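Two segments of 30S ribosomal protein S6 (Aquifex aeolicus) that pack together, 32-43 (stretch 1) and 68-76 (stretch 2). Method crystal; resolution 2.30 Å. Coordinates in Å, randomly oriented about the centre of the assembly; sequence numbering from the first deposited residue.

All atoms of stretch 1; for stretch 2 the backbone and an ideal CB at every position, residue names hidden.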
# COMPACT_ATOMS: atom_id res chain seq x y z
N VAL A 32 -5.31 -5.47 2.02
CA VAL A 32 -4.45 -5.03 0.94
C VAL A 32 -3.34 -6.06 0.71
O VAL A 32 -3.06 -6.43 -0.42
CB VAL A 32 -3.88 -3.64 1.21
CG1 VAL A 32 -2.77 -3.28 0.17
CG2 VAL A 32 -5.04 -2.62 1.21
N LYS A 33 -2.74 -6.52 1.80
CA LYS A 33 -1.69 -7.54 1.73
C LYS A 33 -2.19 -8.84 1.10
O LYS A 33 -1.46 -9.48 0.37
CB LYS A 33 -1.11 -7.82 3.13
CG LYS A 33 0.18 -7.07 3.40
CD LYS A 33 0.26 -6.52 4.79
CE LYS A 33 0.20 -7.60 5.85
NZ LYS A 33 -0.49 -7.10 7.06
N GLU A 34 -3.43 -9.21 1.39
CA GLU A 34 -3.95 -10.48 0.89
C GLU A 34 -4.29 -10.32 -0.58
O GLU A 34 -4.12 -11.25 -1.36
CB GLU A 34 -5.17 -10.92 1.72
CG GLU A 34 -5.28 -12.42 2.00
CD GLU A 34 -3.96 -13.04 2.44
OE1 GLU A 34 -3.33 -12.47 3.37
OE2 GLU A 34 -3.57 -14.07 1.84
N PHE A 35 -4.77 -9.14 -0.97
CA PHE A 35 -4.97 -8.81 -2.37
C PHE A 35 -3.66 -8.92 -3.15
O PHE A 35 -3.59 -9.56 -4.19
CB PHE A 35 -5.54 -7.39 -2.48
CG PHE A 35 -5.70 -6.91 -3.89
CD1 PHE A 35 -6.93 -6.97 -4.52
CD2 PHE A 35 -4.62 -6.37 -4.59
CE1 PHE A 35 -7.07 -6.50 -5.82
CE2 PHE A 35 -4.77 -5.90 -5.89
CZ PHE A 35 -5.98 -5.96 -6.50
N ILE A 36 -2.60 -8.31 -2.63
CA ILE A 36 -1.30 -8.40 -3.27
C ILE A 36 -0.87 -9.87 -3.38
O ILE A 36 -0.41 -10.30 -4.44
CB ILE A 36 -0.23 -7.60 -2.52
CG1 ILE A 36 -0.58 -6.10 -2.54
CG2 ILE A 36 1.15 -7.84 -3.15
CD1 ILE A 36 0.22 -5.27 -1.58
N LYS A 37 -1.03 -10.62 -2.28
CA LYS A 37 -0.66 -12.05 -2.22
C LYS A 37 -1.45 -12.87 -3.26
O LYS A 37 -0.91 -13.76 -3.90
CB LYS A 37 -0.89 -12.64 -0.81
CG LYS A 37 0.28 -12.41 0.15
CD LYS A 37 -0.12 -12.45 1.64
CE LYS A 37 -0.16 -13.88 2.20
NZ LYS A 37 -0.34 -13.93 3.70
N GLN A 38 -2.72 -12.54 -3.41
CA GLN A 38 -3.56 -13.14 -4.43
C GLN A 38 -2.89 -13.03 -5.79
O GLN A 38 -2.70 -14.02 -6.50
CB GLN A 38 -4.95 -12.45 -4.43
CG GLN A 38 -6.07 -13.18 -5.17
CD GLN A 38 -7.47 -12.67 -4.75
OE1 GLN A 38 -7.83 -11.51 -5.00
NE2 GLN A 38 -8.26 -13.55 -4.14
N LYS A 39 -2.49 -11.82 -6.16
CA LYS A 39 -2.13 -11.52 -7.54
C LYS A 39 -0.72 -11.97 -7.93
O LYS A 39 -0.24 -11.65 -9.02
CB LYS A 39 -2.33 -10.03 -7.83
CG LYS A 39 -3.72 -9.51 -7.52
CD LYS A 39 -4.65 -9.62 -8.70
CE LYS A 39 -6.05 -9.15 -8.34
NZ LYS A 39 -6.80 -8.65 -9.54
N GLY A 40 -0.07 -12.75 -7.07
CA GLY A 40 1.25 -13.30 -7.33
C GLY A 40 2.39 -12.48 -6.75
O GLY A 40 3.51 -12.51 -7.26
N GLY A 41 2.10 -11.73 -5.68
CA GLY A 41 3.12 -10.91 -5.04
C GLY A 41 3.54 -11.49 -3.71
O GLY A 41 2.72 -12.02 -2.99
N GLU A 42 4.82 -11.37 -3.38
CA GLU A 42 5.32 -11.81 -2.09
C GLU A 42 5.62 -10.59 -1.24
O GLU A 42 6.40 -9.75 -1.65
CB GLU A 42 6.58 -12.66 -2.24
CG GLU A 42 7.02 -13.31 -0.94
CD GLU A 42 8.20 -14.24 -1.12
OE1 GLU A 42 8.11 -15.19 -1.93
OE2 GLU A 42 9.22 -14.03 -0.43
N ILE A 43 4.99 -10.52 -0.08
CA ILE A 43 5.18 -9.41 0.85
C ILE A 43 6.54 -9.56 1.53
O ILE A 43 6.79 -10.55 2.21
CB ILE A 43 4.07 -9.35 1.94
CG1 ILE A 43 2.66 -9.29 1.31
CG2 ILE A 43 4.30 -8.16 2.89
CD1 ILE A 43 2.33 -7.99 0.55
N UNK A 68 2.56 1.17 4.77
CA UNK A 68 3.55 0.96 3.71
C UNK A 68 3.83 -0.52 3.61
O UNK A 68 4.05 -1.18 4.64
CB UNK A 68 4.84 1.74 3.98
N UNK A 69 3.85 -1.04 2.38
CA UNK A 69 4.19 -2.45 2.12
C UNK A 69 5.14 -2.55 0.90
O UNK A 69 5.00 -1.82 -0.10
CB UNK A 69 2.92 -3.27 1.88
N UNK A 70 6.15 -3.40 1.02
CA UNK A 70 7.02 -3.73 -0.10
C UNK A 70 6.76 -5.17 -0.48
O UNK A 70 6.41 -6.02 0.38
CB UNK A 70 8.49 -3.51 0.24
N UNK A 71 6.88 -5.43 -1.77
CA UNK A 71 6.58 -6.74 -2.29
C UNK A 71 7.33 -6.97 -3.60
O UNK A 71 7.83 -6.02 -4.22
CB UNK A 71 5.07 -6.90 -2.49
N UNK A 72 7.45 -8.24 -3.97
CA UNK A 72 8.06 -8.63 -5.24
C UNK A 72 7.06 -9.46 -6.04
O UNK A 72 6.20 -10.13 -5.48
CB UNK A 72 9.35 -9.41 -5.01
N UNK A 73 7.13 -9.37 -7.36
CA UNK A 73 6.21 -10.12 -8.22
C UNK A 73 6.73 -10.22 -9.65
O UNK A 73 7.44 -9.34 -10.12
CB UNK A 73 4.83 -9.46 -8.22
N UNK A 74 6.33 -11.29 -10.32
CA UNK A 74 6.57 -11.44 -11.77
C UNK A 74 5.35 -10.94 -12.58
O UNK A 74 5.41 -10.85 -13.81
CB UNK A 74 6.87 -12.90 -12.11
N UNK A 75 4.28 -10.56 -11.87
CA UNK A 75 3.06 -10.06 -12.48
C UNK A 75 3.17 -8.58 -12.83
O UNK A 75 3.07 -7.71 -11.94
CB UNK A 75 1.87 -10.29 -11.54
N UNK A 76 3.33 -8.26 -14.12
CA UNK A 76 3.67 -6.89 -14.48
C UNK A 76 2.49 -5.95 -14.30
O UNK A 76 2.68 -4.75 -14.24
CB UNK A 76 4.17 -6.83 -15.93

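Stretch 1 runs from a helix (32-38) through a turn into a strand that pairs antiparallel with 68-73; the helix axis lies 10.1 Å from that of strand 68-73, at 11° to it. Position 68 has no atom of stretch 1 within 5.5 Å of its ideal CB, so these coordinates barely constrain it; it is Leu 68.

At position 69 CA-to-CB points toward stretch 1, and the ideal CB stands 4.8 Å from Ile 36 CD1 and 4.9 Å from both Lys 33 CG and Ile 43 CD1. An apolar pocket with that spacing suits a side chain of modest size: valine, isoleucine or perhaps leucine. The residue is Val 69, whose CG1 lies 3.7 Å from Ile 36 CD1, while CG2 lies 3.6 Å from Ile 43 CG2 and also 4.0 Å from Lys 33 CG, so CG2 packs against both the strand and the helix.

Position 70 points away, and many residues would fit; Gln 70 is bonded elsewhere in the structure.

Position 71 pairs with Ile 43. Its ideal CB is 4.1 Å from Ile 36 CG2 but a tight 3.3 Å from Glu 42 O. Next to it, Gly 41 offers no side chain, leaving room for a large apolar or aromatic group. Phe 71 (chi1 p) takes it: Ile 36 CG2 sits over one ring face, 4.0 Å from the centroid and 23° off the normal.

Position 72 forms the hydrogen-bonded pair with Glu 42: Glu 42 N to the O of 72, and the N of 72 to Glu 42 O, span 2.8 and 3.0 Å. Its CB shares a sheet face with the Glu 42 side chain, so a long polar or basic residue is plausible. Lys 72 brings CE to 3.6 Å from Glu 42 OE2, but its NZ remains 4.2 Å from that OE2, beyond a salt bridge.

At position 73 the ideal CB is 3.5 Å from Gly 40 O, an acceptor that favours a short donor such as serine or threonine. Thr 73 OG1 donates to Gly 40 O at 2.8 Å and accepts from the N of 75 at 3.0 Å.

Position 74 again has nothing within 5.5 Å of its CB. The end of Glu 74 leads away, while a water links Glu 74 N (2.7 Å) to Gly 40 O (3.0 Å).

Position 75 points toward stretch 1, with its ideal CB 3.6 Å from Lys 39 O; a compact donor would suit. Asn 75 ND2 donates to Lys 39 O at 2.7 Å (166°), and its side chain also caps a backbone N just past the stretch.

Position 76 is out of reach; Pro 76 makes no contact.

Stretch 2 68-76: LVQFKTENP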
# COMPACT_ATOMS: atom_id res chain seq x y z
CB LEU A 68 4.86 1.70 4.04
CG LEU A 68 6.03 1.65 3.04
CD1 LEU A 68 6.90 2.88 3.24
CD2 LEU A 68 6.87 0.36 3.12
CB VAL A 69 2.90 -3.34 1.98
CG1 VAL A 69 2.19 -3.11 0.68
CG2 VAL A 69 3.24 -4.85 2.15
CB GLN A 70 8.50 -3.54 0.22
CG GLN A 70 8.87 -2.16 0.72
CD GLN A 70 10.33 -2.06 1.09
OE1 GLN A 70 10.94 -3.05 1.50
NE2 GLN A 70 10.92 -0.87 0.91
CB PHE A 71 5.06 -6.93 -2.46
CG PHE A 71 4.43 -6.05 -3.51
CD1 PHE A 71 4.01 -4.76 -3.20
CD2 PHE A 71 4.21 -6.52 -4.80
CE1 PHE A 71 3.42 -3.95 -4.16
CE2 PHE A 71 3.62 -5.71 -5.78
CZ PHE A 71 3.22 -4.42 -5.45
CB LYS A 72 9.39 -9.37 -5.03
CG LYS A 72 9.34 -10.70 -4.27
CD LYS A 72 10.76 -11.33 -4.24
CE LYS A 72 10.91 -12.49 -3.27
NZ LYS A 72 12.37 -12.75 -2.97
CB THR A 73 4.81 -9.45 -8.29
OG1 THR A 73 3.89 -10.33 -8.95
CG2 THR A 73 4.87 -8.15 -9.06
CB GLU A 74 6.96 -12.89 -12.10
CG GLU A 74 8.10 -13.40 -11.19
CD GLU A 74 9.12 -14.31 -11.87
OE1 GLU A 74 9.82 -13.87 -12.82
OE2 GLU A 74 9.27 -15.46 -11.41
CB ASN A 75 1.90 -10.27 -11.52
CG ASN A 75 0.55 -10.08 -12.17
OD1 ASN A 75 0.44 -9.45 -13.22
ND2 ASN A 75 -0.49 -10.63 -11.53
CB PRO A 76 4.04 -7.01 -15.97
CG PRO A 76 3.16 -8.09 -16.46
CD PRO A 76 3.13 -9.10 -15.32
O HOH W 1 4.47 -13.28 -10.03
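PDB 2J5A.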